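FtsZ-like protein of unknown function (Nostoc punctiforme, PDB 3C8L) is of unknown function, an FtsZ-like member of a family of conserved hypothetical proteins. Local coordinates at residues Leu7-Gly19 with Ser27-Leu39. Residues are numbered along the deposited sequence; the frame is centred on the assembly and turned at random. Where two conformers were deposited one is given.
Sequences LIIEMGMGIDQHG and SRAVRNAIAHNAL. With IMD (imidazole), chain F.
Gly12 and Gly14 bring strand 7-16 against helix 27-34 in a roughly antiparallel but skewed run, the axes 146° apart and 5.5 Å at their closest, with the CA atoms of Gly12 and Ala33, and of Gly14 and Ala29, each pair 3.8 Å apart. A CB on either glycine would run into the helix backbone; instead the methyls of Ala33 and Ala29 rest on the strand, CB of Ala29 lying 3.4 Å from N of Gly14. Asn32, in one of its two conformers, has CG anti to the backbone N (chi1 -176°) and reaches across so that OD1 accepts from N of Met13 at 3.0 Å, the donor tilted out of the carbonyl plane. A water lies within hydrogen-bonding distance of this OD1 and of O of Met11. Strand and helix form a tightly packed beta-alpha unit: the strand pairs on one edge with strand 107-120, and the helix packs along the strand on one face of the sheet. Towards the strand's C-terminal end, the extended Arg28 lays NH1 in the carbonyl plane of Ile15, 2.9 Å from its O, and a water links NH1 to N of Gln17. At the other end, where the type I turn Ile34-Asn37 closes, ND2 of Asn37 donates at 2.8 Å to the anti lone pair of OE1 of Glu10, the carboxylate and amide planes 46° apart; a water sits between this oxygen and O of Ile34, within bonding distance of both. OE2 takes an almost straight, short bond of 2.5 Å from N1 of an imidazole, probably from the crystallisation liquor, which touches CG2 of Ile34 and CD1 of Leu39. An alanine in place of Glu10 would remove both oxygens and probably leave ND2 of Asn37 without this acceptor and the imidazole without its anchor. OD1 of Asn37 bonds ND2 of Asn37 of a second subunit, whose strand continues the sheet past Ile9 and Glu10.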
ATOM      1  N   LEU A   7      20.509  -6.988   2.201  1.00 10.25           N
ATOM      2  CA  LEU A   7      19.921  -7.890   1.235  1.00 10.91           C
ATOM      3  C   LEU A   7      18.693  -7.257   0.571  1.00 10.38           C
ATOM      4  O   LEU A   7      18.664  -7.073  -0.648  1.00 11.13           O
ATOM      5  CB  LEU A   7      19.537  -9.244   1.856  1.00 12.52           C
ATOM      6  CG  LEU A   7      20.646 -10.112   2.450  1.00 15.58           C
ATOM      7  CD1 LEU A   7      20.084 -11.502   2.798  1.00 17.80           C
ATOM      8  CD2 LEU A   7      21.826 -10.263   1.525  1.00 18.53           C
ATOM      9  N   ILE A   8      17.691  -6.945   1.390  1.00  9.75           N
ATOM     10  CA  ILE A   8      16.425  -6.347   0.926  0.50 10.25           C
ATOM     11  C   ILE A   8      16.005  -5.282   1.899  1.00 10.21           C
ATOM     12  O   ILE A   8      16.315  -5.363   3.087  1.00 11.36           O
ATOM     13  CB  ILE A   8      15.250  -7.396   0.781  0.50 10.70           C
ATOM     14  CG1 ILE A   8      13.973  -6.759   0.186  0.50 12.14           C
ATOM     15  CG2 ILE A   8      14.939  -8.053   2.125  0.50 10.41           C
ATOM     16  CD1 ILE A   8      12.821  -7.717  -0.051  0.50 12.11           C
ATOM     17  N   ILE A   9      15.318  -4.263   1.380  1.00  9.97           N
ATOM     18  CA  ILE A   9      14.793  -3.135   2.168  1.00  9.80           C
ATOM     19  C   ILE A   9      13.303  -3.050   1.839  1.00  9.32           C
ATOM     20  O   ILE A   9      12.927  -2.944   0.668  1.00 11.56           O
ATOM     21  CB  ILE A   9      15.512  -1.803   1.859  1.00  9.93           C
ATOM     22  CG1 ILE A   9      17.040  -1.932   1.994  1.00 10.64           C
ATOM     23  CG2 ILE A   9      14.975  -0.698   2.736  1.00 10.64           C
ATOM     24  CD1 ILE A   9      17.804  -0.735   1.470  1.00 11.91           C
ATOM     25  N   GLU A  10      12.451  -3.137   2.857  1.00  9.00           N
ATOM     26  CA  GLU A  10      11.000  -3.104   2.732  1.00  7.69           C
ATOM     27  C   GLU A  10      10.511  -1.836   3.412  1.00  8.04           C
ATOM     28  O   GLU A  10      10.790  -1.618   4.594  1.00  9.03           O
ATOM     29  CB  GLU A  10      10.423  -4.331   3.442  1.00  9.12           C
ATOM     30  CG  GLU A  10      10.919  -5.625   2.906  1.00 11.79           C
ATOM     31  CD  GLU A  10      10.495  -6.779   3.789  1.00 12.99           C
ATOM     32  OE1 GLU A  10       9.365  -7.268   3.668  1.00 13.25           O
ATOM     33  OE2 GLU A  10      11.339  -7.186   4.626  1.00 16.21           O
HETATM   34  N   MSE A  11       9.757  -1.008   2.697  1.00  7.73           N
HETATM   35  CA  MSE A  11       9.320   0.282   3.203  1.00  8.16           C
HETATM   36  C   MSE A  11       7.809   0.355   3.351  1.00  8.13           C
HETATM   37  O   MSE A  11       7.038  -0.204   2.559  1.00  8.37           O
HETATM   38  CB  MSE A  11       9.866   1.386   2.288  1.00  9.06           C
HETATM   39  CG  MSE A  11      11.413   1.535   2.474  1.00  9.87           C
HETATM   40 SE   MSE A  11      12.370   2.336   1.016  0.75  9.33          SE
HETATM   41  CE  MSE A  11      12.315   0.797  -0.220  1.00 12.03           C
ATOM     42  N   GLY A  12       7.371   1.097   4.356  1.00  7.49           N
ATOM     43  CA  GLY A  12       5.959   1.240   4.664  1.00  8.44           C
ATOM     44  C   GLY A  12       5.631   2.511   5.402  1.00  7.37           C
ATOM     45  O   GLY A  12       6.528   3.144   5.982  1.00  8.69           O
HETATM   46  N   MSE A  13       4.347   2.855   5.393  1.00  7.73           N
HETATM   47  CA  MSE A  13       3.821   4.053   6.046  1.00  8.13           C
HETATM   48  C   MSE A  13       2.757   3.625   7.062  1.00  8.34           C
HETATM   49  O   MSE A  13       1.967   2.717   6.779  1.00  8.69           O
HETATM   50  CB  MSE A  13       3.171   4.979   4.999  1.00  8.75           C
HETATM   51  CG  MSE A  13       2.563   6.264   5.553  1.00 10.42           C
HETATM   52 SE   MSE A  13       1.788   7.410   4.225  0.75 10.23          SE
HETATM   53  CE  MSE A  13       0.510   6.285   3.661  1.00 13.45           C
ATOM     54  N   GLY A  14       2.707   4.319   8.190  1.00  8.08           N
ATOM     55  CA  GLY A  14       1.727   4.066   9.244  1.00  8.02           C
ATOM     56  C   GLY A  14       1.207   5.393   9.768  1.00  7.92           C
ATOM     57  O   GLY A  14       1.931   6.389   9.804  1.00  8.75           O
ATOM     58  N   ILE A  15      -0.054   5.395  10.160  1.00  9.25           N
ATOM     59  CA  ILE A  15      -0.715   6.607  10.564  1.00  9.51           C
ATOM     60  C   ILE A  15      -1.490   6.475  11.853  1.00 10.93           C
ATOM     61  O   ILE A  15      -2.249   5.528  12.010  1.00 11.08           O
ATOM     62  CB  ILE A  15      -1.715   7.053   9.445  1.00 10.11           C
ATOM     63  CG1 ILE A  15      -1.028   7.092   8.063  1.00 10.82           C
ATOM     64  CG2 ILE A  15      -2.355   8.420   9.794  1.00 11.25           C
ATOM     65  CD1 ILE A  15      -1.958   7.337   6.878  1.00 12.75           C
ATOM     66  N   ASP A  16      -1.255   7.432  12.749  1.00 10.27           N
ATOM     67  CA  ASP A  16      -2.014   7.592  14.001  1.00 11.81           C
ATOM     68  C   ASP A  16      -3.003   8.708  13.691  1.00 11.06           C
ATOM     69  O   ASP A  16      -2.622   9.874  13.712  1.00 11.58           O
ATOM     70  CB  ASP A  16      -1.090   8.039  15.146  1.00 12.61           C
ATOM     71  CG  ASP A  16      -1.841   8.646  16.320  1.00 13.60           C
ATOM     72  OD1 ASP A  16      -3.020   8.253  16.553  1.00 15.56           O
ATOM     73  OD2 ASP A  16      -1.227   9.494  17.030  1.00 15.03           O
ATOM     74  N   GLN A  17      -4.258   8.377  13.411  1.00 11.73           N
ATOM     75  CA  GLN A  17      -5.236   9.403  13.040  1.00 12.33           C
ATOM     76  C   GLN A  17      -5.764  10.209  14.214  1.00 12.89           C
ATOM     77  O   GLN A  17      -6.224  11.325  14.036  1.00 14.65           O
ATOM     78  CB  GLN A  17      -6.407   8.796  12.260  1.00 13.63           C
ATOM     79  CG  GLN A  17      -5.981   8.133  10.963  1.00 13.68           C
ATOM     80  CD  GLN A  17      -7.111   7.884   9.983  1.00 14.12           C
ATOM     81  OE1 GLN A  17      -8.211   8.433  10.113  1.00 17.10           O
ATOM     82  NE2 GLN A  17      -6.835   7.094   8.959  1.00 13.61           N
ATOM     83  N   HIS A  18      -5.685   9.678  15.419  1.00 13.59           N
ATOM     84  CA  HIS A  18      -6.238  10.416  16.576  1.00 14.84           C
ATOM     85  C   HIS A  18      -5.296  11.427  17.209  1.00 14.87           C
ATOM     86  O   HIS A  18      -5.763  12.406  17.815  1.00 15.98           O
ATOM     87  CB  HIS A  18      -6.780   9.468  17.607  1.00 16.93           C
ATOM     88  CG  HIS A  18      -7.770   8.509  17.041  1.00 18.61           C
ATOM     89  ND1 HIS A  18      -8.785   8.903  16.199  1.00 20.73           N
ATOM     90  CD2 HIS A  18      -7.942   7.185  17.251  1.00 20.91           C
ATOM     91  CE1 HIS A  18      -9.506   7.846  15.868  1.00 21.42           C
ATOM     92  NE2 HIS A  18      -9.025   6.796  16.505  1.00 22.47           N
ATOM     93  N   GLY A  19      -3.992  11.204  17.073  1.00 15.10           N
ATOM     94  CA  GLY A  19      -2.983  12.096  17.618  1.00 16.05           C
ATOM     95  C   GLY A  19      -2.432  11.588  18.940  1.00 17.58           C
ATOM     96  O   GLY A  19      -3.034  10.735  19.599  1.00 18.61           O
ATOM     97  N   SER A  27       4.463   1.566  14.687  0.50  8.56           N
ATOM     98  CA  SER A  27       4.128   0.141  14.670  0.50  7.77           C
ATOM     99  C   SER A  27       3.403  -0.226  13.380  0.50  8.52           C
ATOM    100  O   SER A  27       3.698  -1.253  12.747  0.50  8.62           O
ATOM    101  CB  SER A  27       3.285  -0.230  15.901  0.50  8.29           C
ATOM    102  OG  SER A  27       4.078  -0.122  17.069  0.50  9.76           O
ATOM    103  N   ARG A  28       2.449   0.614  12.997  1.00  8.43           N
ATOM    104  CA  ARG A  28       1.681   0.389  11.765  1.00  8.92           C
ATOM    105  C   ARG A  28       2.585   0.503  10.542  1.00  8.02           C
ATOM    106  O   ARG A  28       2.392  -0.223   9.562  1.00  9.09           O
ATOM    107  CB  ARG A  28       0.544   1.365  11.657  1.00  8.95           C
ATOM    108  CG  ARG A  28      -0.580   1.042  12.624  1.00  9.67           C
ATOM    109  CD  ARG A  28      -1.660   2.087  12.670  1.00  9.79           C
ATOM    110  NE  ARG A  28      -2.767   1.673  13.543  1.00 10.36           N
ATOM    111  CZ  ARG A  28      -3.757   2.446  13.946  1.00 10.90           C
ATOM    112  NH1 ARG A  28      -3.809   3.709  13.581  1.00 11.53           N
ATOM    113  NH2 ARG A  28      -4.703   1.949  14.759  1.00 14.05           N
ATOM    114  N   ALA A  29       3.571   1.403  10.580  1.00  8.16           N
ATOM    115  CA  ALA A  29       4.508   1.550   9.472  1.00  8.04           C
ATOM    116  C   ALA A  29       5.353   0.282   9.262  1.00  7.91           C
ATOM    117  O   ALA A  29       5.551  -0.165   8.130  1.00  8.20           O
ATOM    118  CB  ALA A  29       5.402   2.767   9.673  1.00  8.41           C
ATOM    119  N   VAL A  30       5.866  -0.305  10.343  1.00  8.10           N
ATOM    120  CA  VAL A  30       6.627  -1.549  10.265  1.00  7.95           C
ATOM    121  C   VAL A  30       5.722  -2.679   9.729  1.00  8.63           C
ATOM    122  O   VAL A  30       6.125  -3.452   8.847  1.00  9.22           O
ATOM    123  CB  VAL A  30       7.235  -1.919  11.640  1.00  9.04           C
ATOM    124  CG1 VAL A  30       7.910  -3.292  11.599  1.00 10.53           C
ATOM    125  CG2 VAL A  30       8.241  -0.848  12.073  1.00  9.55           C
ATOM    126  N   ARG A  31       4.495  -2.767  10.246  1.00  9.06           N
ATOM    127  CA  ARG A  31       3.557  -3.795   9.778  0.50  9.65           C
ATOM    128  C   ARG A  31       3.323  -3.641   8.278  1.00  9.63           C
ATOM    129  O   ARG A  31       3.371  -4.615   7.526  1.00 11.34           O
ATOM    130  CB  ARG A  31       2.211  -3.707  10.505  0.50 10.22           C
ATOM    131  CG  ARG A  31       1.158  -4.698   9.899  0.50 10.21           C
ATOM    132  CD  ARG A  31      -0.075  -4.787  10.714  0.50 11.54           C
ATOM    133  NE  ARG A  31      -0.806  -3.536  10.699  0.50 11.77           N
ATOM    134  CZ  ARG A  31      -1.731  -3.200  11.591  0.50 10.98           C
ATOM    135  NH1 ARG A  31      -2.010  -3.996  12.614  0.50 11.79           N
ATOM    136  NH2 ARG A  31      -2.338  -2.031  11.484  0.50  9.64           N
ATOM    137  N   ASN A  32       3.031  -2.419   7.833  1.00  8.88           N
ATOM    138  CA  ASN A  32       2.771  -2.068   6.388  0.50  9.68           C
ATOM    139  C   ASN A  32       3.969  -2.405   5.548  1.00  9.15           C
ATOM    140  O   ASN A  32       3.831  -2.814   4.398  1.00 10.43           O
ATOM    141  CB  ASN A  32       2.487  -0.518   6.192  0.50  9.66           C
ATOM    142  CG  ASN A  32       2.105  -0.050   4.673  0.50  9.82           C
ATOM    143  OD1 ASN A  32       2.869   0.706   3.980  0.50 10.77           O
ATOM    144  ND2 ASN A  32       0.907  -0.428   4.221  0.50 11.44           N
ATOM    145  N   ALA A  33       5.168  -2.215   6.097  1.00  8.37           N
ATOM    146  CA  ALA A  33       6.380  -2.448   5.326  1.00  7.76           C
ATOM    147  C   ALA A  33       6.571  -3.914   4.931  1.00  7.92           C
ATOM    148  O   ALA A  33       7.089  -4.219   3.851  1.00  9.78           O
ATOM    149  CB  ALA A  33       7.608  -1.959   6.099  1.00  9.11           C
ATOM    150  N   ILE A  34       6.193  -4.813   5.838  1.00  8.02           N
ATOM    151  CA  ILE A  34       6.440  -6.209   5.622  1.00  8.80           C
ATOM    152  C   ILE A  34       5.233  -7.067   5.263  1.00  8.35           C
ATOM    153  O   ILE A  34       5.400  -8.199   4.802  1.00  9.07           O
ATOM    154  CB  ILE A  34       7.161  -6.836   6.867  1.00  9.37           C
ATOM    155  CG1 ILE A  34       6.208  -6.947   8.063  1.00  9.59           C
ATOM    156  CG2 ILE A  34       8.453  -6.076   7.200  1.00 11.12           C
ATOM    157  CD1 ILE A  34       6.781  -7.654   9.308  1.00 11.57           C
ATOM    158  N   ALA A  35       4.029  -6.532   5.427  1.00  8.05           N
ATOM    159  CA  ALA A  35       2.817  -7.333   5.266  1.00  9.02           C
ATOM    160  C   ALA A  35       2.590  -7.935   3.914  1.00  7.50           C
ATOM    161  O   ALA A  35       1.926  -8.969   3.799  1.00  8.56           O
ATOM    162  CB  ALA A  35       1.572  -6.481   5.651  1.00 11.01           C
ATOM    163  N   HIS A  36       3.073  -7.259   2.882  1.00  7.28           N
ATOM    164  CA  HIS A  36       2.821  -7.694   1.517  1.00  7.51           C
ATOM    165  C   HIS A  36       3.949  -8.436   0.884  1.00  7.92           C
ATOM    166  O   HIS A  36       3.927  -8.649  -0.327  1.00  9.61           O
ATOM    167  CB  HIS A  36       2.324  -6.551   0.636  1.00  8.60           C
ATOM    168  CG  HIS A  36       1.017  -5.955   1.052  1.00 11.15           C
ATOM    169  ND1 HIS A  36       0.538  -4.799   0.469  1.00 12.46           N
ATOM    170  CD2 HIS A  36       0.129  -6.294   2.016  1.00 11.80           C
ATOM    171  CE1 HIS A  36      -0.616  -4.481   1.023  1.00 15.01           C
ATOM    172  NE2 HIS A  36      -0.878  -5.360   1.975  1.00 14.63           N
ATOM    173  N   ASN A  37       4.933  -8.843   1.687  1.00  7.94           N
ATOM    174  CA  ASN A  37       6.048  -9.636   1.204  1.00  9.02           C
ATOM    175  C   ASN A  37       6.207 -10.899   2.026  1.00  8.95           C
ATOM    176  O   ASN A  37       5.827 -10.926   3.180  1.00 10.91           O
ATOM    177  CB  ASN A  37       7.381  -8.868   1.327  1.00 10.15           C
ATOM    178  CG  ASN A  37       7.354  -7.526   0.667  1.00 10.64           C
ATOM    179  OD1 ASN A  37       6.904  -7.385  -0.462  1.00 10.80           O
ATOM    180  ND2 ASN A  37       7.862  -6.531   1.370  1.00 11.88           N
ATOM    181  N   ALA A  38       6.731 -11.946   1.405  1.00  9.26           N
ATOM    182  CA  ALA A  38       7.032 -13.220   2.075  1.00  9.26           C
ATOM    183  C   ALA A  38       8.478 -13.571   1.718  1.00 10.22           C
ATOM    184  O   ALA A  38       8.939 -13.286   0.603  1.00 10.49           O
ATOM    185  CB  ALA A  38       6.091 -14.332   1.661  1.00 11.53           C
ATOM    186  N   LEU A  39       9.182 -14.197   2.661  1.00 10.38           N
ATOM    187  CA  LEU A  39      10.611 -14.544   2.510  1.00 11.57           C
ATOM    188  C   LEU A  39      10.828 -16.049   2.660  1.00 11.36           C
ATOM    189  O   LEU A  39      11.506 -16.498   3.586  1.00 12.14           O
ATOM    190  CB  LEU A  39      11.403 -13.812   3.627  1.00 13.62           C
ATOM    191  CG  LEU A  39      11.208 -12.312   3.764  1.00 14.86           C
ATOM    192  CD1 LEU A  39      12.040 -11.771   4.946  1.00 17.11           C
ATOM    193  CD2 LEU A  39      11.609 -11.657   2.490  1.00 14.30           C
TER
HETATM  194  N1  IMD F 125      10.746  -8.802   6.482  1.00 15.73           N
HETATM  195  C2  IMD F 125       9.681  -9.575   6.503  1.00 15.62           C
HETATM  196  N3  IMD F 125       9.657 -10.246   7.679  1.00 16.89           N
HETATM  197  C4  IMD F 125      10.722  -9.872   8.390  1.00 17.19           C
HETATM  198  C5  IMD F 125      11.435  -8.963   7.637  1.00 16.79           C
HETATM  199  O   HOH W   1       7.810  -9.626   4.447  1.00 31.70           O
HETATM  200  O   HOH W   2       4.383  -0.415   1.627  1.00 15.10           O
HETATM  201  O   HOH W   3      -5.649   5.963  14.268  1.00 21.50           O